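Long-range contact in DNA polymerase III subunit beta (Helicobacter pylori 26695, PDB 4S3I), which encircles DNA as a sliding clamp, tethering DNA polymerases and other proteins to it and so making replication processive: residues M3-S8 against T61-K66. Numbering follows the deposited sequence.
Sequences MKISVS and TQSSDK
K4 and S6 each face two consecutive residues of 61-66, and this doubling identifies two classic beta bulges in an antiparallel strand pair. At the first, K4 O accepts from both D65 N (2.9 Å) and K66 N (3.2 Å); the K66 donor lies in the carbonyl plane on a lone pair, whereas the D65 donor is tilted from it. K4 N returns a bond to K66 O. At the second, S6 O takes Q62 N at 2.8 Å and, more weakly, S63 N, while S6 N donates to S63 O. Between the bulges, I5 and S64 form a non-hydrogen-bonded pair.

Side-chain polar contacts occupy the face bearing K4, S6, S63 and K66. Both serines place OG between their own backbone N and carbonyl carbon (chi1 74° for S6, 75° for S63), which brings the two hydroxyls to 3.0 Å, a hydrogen bond in which either could donate. K4 extends with CG anti to its backbone N, then bends at chi4 (-74°) and presents NZ to D65 OD2, a salt bridge whose 2.4 Å separation is too short to be trusted in detail.

Apolar contacts lie on the other face, where T61 CG2 meets I5 CG2 and CD1 at 4.1 Å each, the two side chains crossing at about a right angle. There I5 also touches V39 and L91.

Strand 63-66 is an outermost strand, within this chain, of a five-stranded antiparallel sheet in the N-terminal part of the clamp, and pairs with 4-7, which bonds to 89-94 on its other edge. The doubled acceptors let 61-66 accommodate two extra residues without losing its pairing to 4-7, with the serine pair and the K4-D65 contact on one face, and the buried I5 against T61 on the other, where S64 OG and T61 OG1 bond weakly to the carbonyls of K41 and E42.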
ATOM      1  N   MET A   3       6.638  13.034  37.146  1.00 36.43           N
ATOM      2  CA  MET A   3       6.652  13.856  35.937  1.00 34.88           C
ATOM      3  C   MET A   3       5.329  14.575  35.737  1.00 38.65           C
ATOM      4  O   MET A   3       4.268  14.001  35.968  1.00 34.71           O
ATOM      5  CB  MET A   3       6.883  12.988  34.701  1.00 42.32           C
ATOM      6  CG  MET A   3       8.290  12.471  34.505  1.00 42.20           C
ATOM      7  SD  MET A   3       8.421  11.599  32.918  1.00 49.99           S
ATOM      8  CE  MET A   3       7.141  12.446  31.975  1.00 52.26           C
ATOM      9  N   LYS A   4       5.383  15.820  35.277  1.00 35.87           N
ATOM     10  CA  LYS A   4       4.158  16.530  34.906  1.00 35.62           C
ATOM     11  C   LYS A   4       4.492  17.678  33.952  1.00 35.03           C
ATOM     12  O   LYS A   4       5.226  18.615  34.314  1.00 37.44           O
ATOM     13  CB  LYS A   4       3.440  17.043  36.160  1.00 39.09           C
ATOM     14  CG  LYS A   4       2.229  17.920  35.875  1.00 44.34           C
ATOM     15  CD  LYS A   4       1.295  17.953  37.081  1.00 49.15           C
ATOM     16  CE  LYS A   4       0.105  18.881  36.853  1.00 63.54           C
ATOM     17  NZ  LYS A   4       0.502  20.313  36.944  1.00 73.13           N
ATOM     18  N   ILE A   5       3.990  17.579  32.726  1.00 34.35           N
ATOM     19  CA  ILE A   5       4.258  18.555  31.683  1.00 34.32           C
ATOM     20  C   ILE A   5       3.057  18.672  30.747  1.00 34.07           C
ATOM     21  O   ILE A   5       2.133  17.853  30.795  1.00 33.83           O
ATOM     22  CB  ILE A   5       5.453  18.127  30.834  1.00 33.91           C
ATOM     23  CG1 ILE A   5       5.207  16.744  30.232  1.00 38.90           C
ATOM     24  CG2 ILE A   5       6.758  18.110  31.641  1.00 34.26           C
ATOM     25  CD1 ILE A   5       6.213  16.351  29.171  1.00 32.95           C
ATOM     26  N   SER A   6       3.084  19.671  29.868  1.00 34.18           N
ATOM     27  CA  SER A   6       2.157  19.705  28.750  1.00 37.01           C
ATOM     28  C   SER A   6       2.997  19.876  27.509  1.00 35.04           C
ATOM     29  O   SER A   6       4.045  20.540  27.552  1.00 36.80           O
ATOM     30  CB  SER A   6       1.148  20.848  28.874  1.00 47.05           C
ATOM     31  OG  SER A   6       1.747  22.098  28.590  1.00 52.36           O
ATOM     32  N   VAL A   7       2.569  19.256  26.412  1.00 33.07           N
ATOM     33  CA  VAL A   7       3.291  19.353  25.153  1.00 32.72           C
ATOM     34  C   VAL A   7       2.342  19.589  23.992  1.00 33.70           C
ATOM     35  O   VAL A   7       1.122  19.427  24.118  1.00 35.40           O
ATOM     36  CB  VAL A   7       4.126  18.082  24.859  1.00 37.21           C
ATOM     37  CG1 VAL A   7       5.162  17.847  25.957  1.00 32.27           C
ATOM     38  CG2 VAL A   7       3.211  16.871  24.728  1.00 31.70           C
ATOM     39  N   SER A   8       2.916  19.967  22.858  1.00 32.48           N
ATOM     40  CA  SER A   8       2.158  20.128  21.636  1.00 33.17           C
ATOM     41  C   SER A   8       1.850  18.752  21.047  1.00 35.44           C
ATOM     42  O   SER A   8       2.739  17.909  20.921  1.00 37.90           O
ATOM     43  CB  SER A   8       2.957  20.963  20.635  1.00 35.21           C
ATOM     44  OG  SER A   8       2.294  21.043  19.387  1.00 44.61           O
ATOM     45  N   THR A  61       8.794  21.433  25.972  1.00 33.90           N
ATOM     46  CA  THR A  61       7.530  21.406  26.695  1.00 39.68           C
ATOM     47  C   THR A  61       6.827  22.759  26.608  1.00 45.20           C
ATOM     48  O   THR A  61       7.482  23.805  26.578  1.00 40.43           O
ATOM     49  CB  THR A  61       7.748  21.060  28.178  1.00 39.22           C
ATOM     50  OG1 THR A  61       8.544  22.082  28.788  1.00 39.75           O
ATOM     51  CG2 THR A  61       8.455  19.719  28.308  1.00 34.16           C
ATOM     52  N   GLN A  62       5.497  22.729  26.560  1.00 40.17           N
ATOM     53  CA  GLN A  62       4.695  23.945  26.632  1.00 43.16           C
ATOM     54  C   GLN A  62       4.662  24.461  28.058  1.00 45.16           C
ATOM     55  O   GLN A  62       4.631  25.669  28.297  1.00 50.68           O
ATOM     56  CB  GLN A  62       3.276  23.682  26.145  1.00 47.14           C
ATOM     57  CG  GLN A  62       3.220  23.376  24.668  1.00 51.08           C
ATOM     58  CD  GLN A  62       3.909  24.449  23.846  1.00 58.09           C
ATOM     59  OE1 GLN A  62       4.883  24.181  23.138  1.00 55.62           O
ATOM     60  NE2 GLN A  62       3.408  25.677  23.941  1.00 59.67           N
ATOM     61  N   SER A  63       4.653  23.530  29.005  1.00 41.24           N
ATOM     62  CA  SER A  63       4.799  23.875  30.407  1.00 43.63           C
ATOM     63  C   SER A  63       5.449  22.700  31.110  1.00 48.83           C
ATOM     64  O   SER A  63       5.472  21.580  30.585  1.00 50.40           O
ATOM     65  CB  SER A  63       3.460  24.246  31.058  1.00 47.68           C
ATOM     66  OG  SER A  63       2.649  23.112  31.305  1.00 52.04           O
ATOM     67  N   SER A  64       5.995  22.968  32.289  1.00 38.46           N
ATOM     68  CA  SER A  64       6.711  21.957  33.052  1.00 41.25           C
ATOM     69  C   SER A  64       6.522  22.246  34.534  1.00 46.53           C
ATOM     70  O   SER A  64       6.932  23.300  35.025  1.00 50.87           O
ATOM     71  CB  SER A  64       8.197  21.964  32.676  1.00 44.14           C
ATOM     72  OG  SER A  64       8.905  20.956  33.369  1.00 52.80           O
ATOM     73  N   ASP A  65       5.894  21.316  35.243  1.00 47.77           N
ATOM     74  CA  ASP A  65       5.609  21.505  36.663  1.00 48.77           C
ATOM     75  C   ASP A  65       6.476  20.595  37.511  1.00 46.90           C
ATOM     76  O   ASP A  65       6.771  20.889  38.674  1.00 47.69           O
ATOM     77  CB  ASP A  65       4.133  21.201  36.962  1.00 56.62           C
ATOM     78  CG  ASP A  65       3.180  22.007  36.106  1.00 65.74           C
ATOM     79  OD1 ASP A  65       3.597  22.465  35.023  1.00 69.51           O
ATOM     80  OD2 ASP A  65       2.010  22.170  36.519  1.00 72.81           O
ATOM     81  N   LYS A  66       6.880  19.477  36.922  1.00 36.86           N
ATOM     82  CA  LYS A  66       7.591  18.446  37.671  1.00 39.68           C
ATOM     83  C   LYS A  66       8.506  17.643  36.754  1.00 39.35           C
ATOM     84  O   LYS A  66       8.056  17.082  35.747  1.00 36.45           O
ATOM     85  CB  LYS A  66       6.599  17.520  38.384  1.00 47.80           C
ATOM     86  CG  LYS A  66       7.164  16.155  38.756  1.00 57.63           C
ATOM     87  CD  LYS A  66       8.180  16.249  39.874  1.00 64.11           C
ATOM     88  CE  LYS A  66       7.509  16.602  41.189  1.00 70.41           C
ATOM     89  NZ  LYS A  66       8.442  16.474  42.345  1.00 73.97           N
TER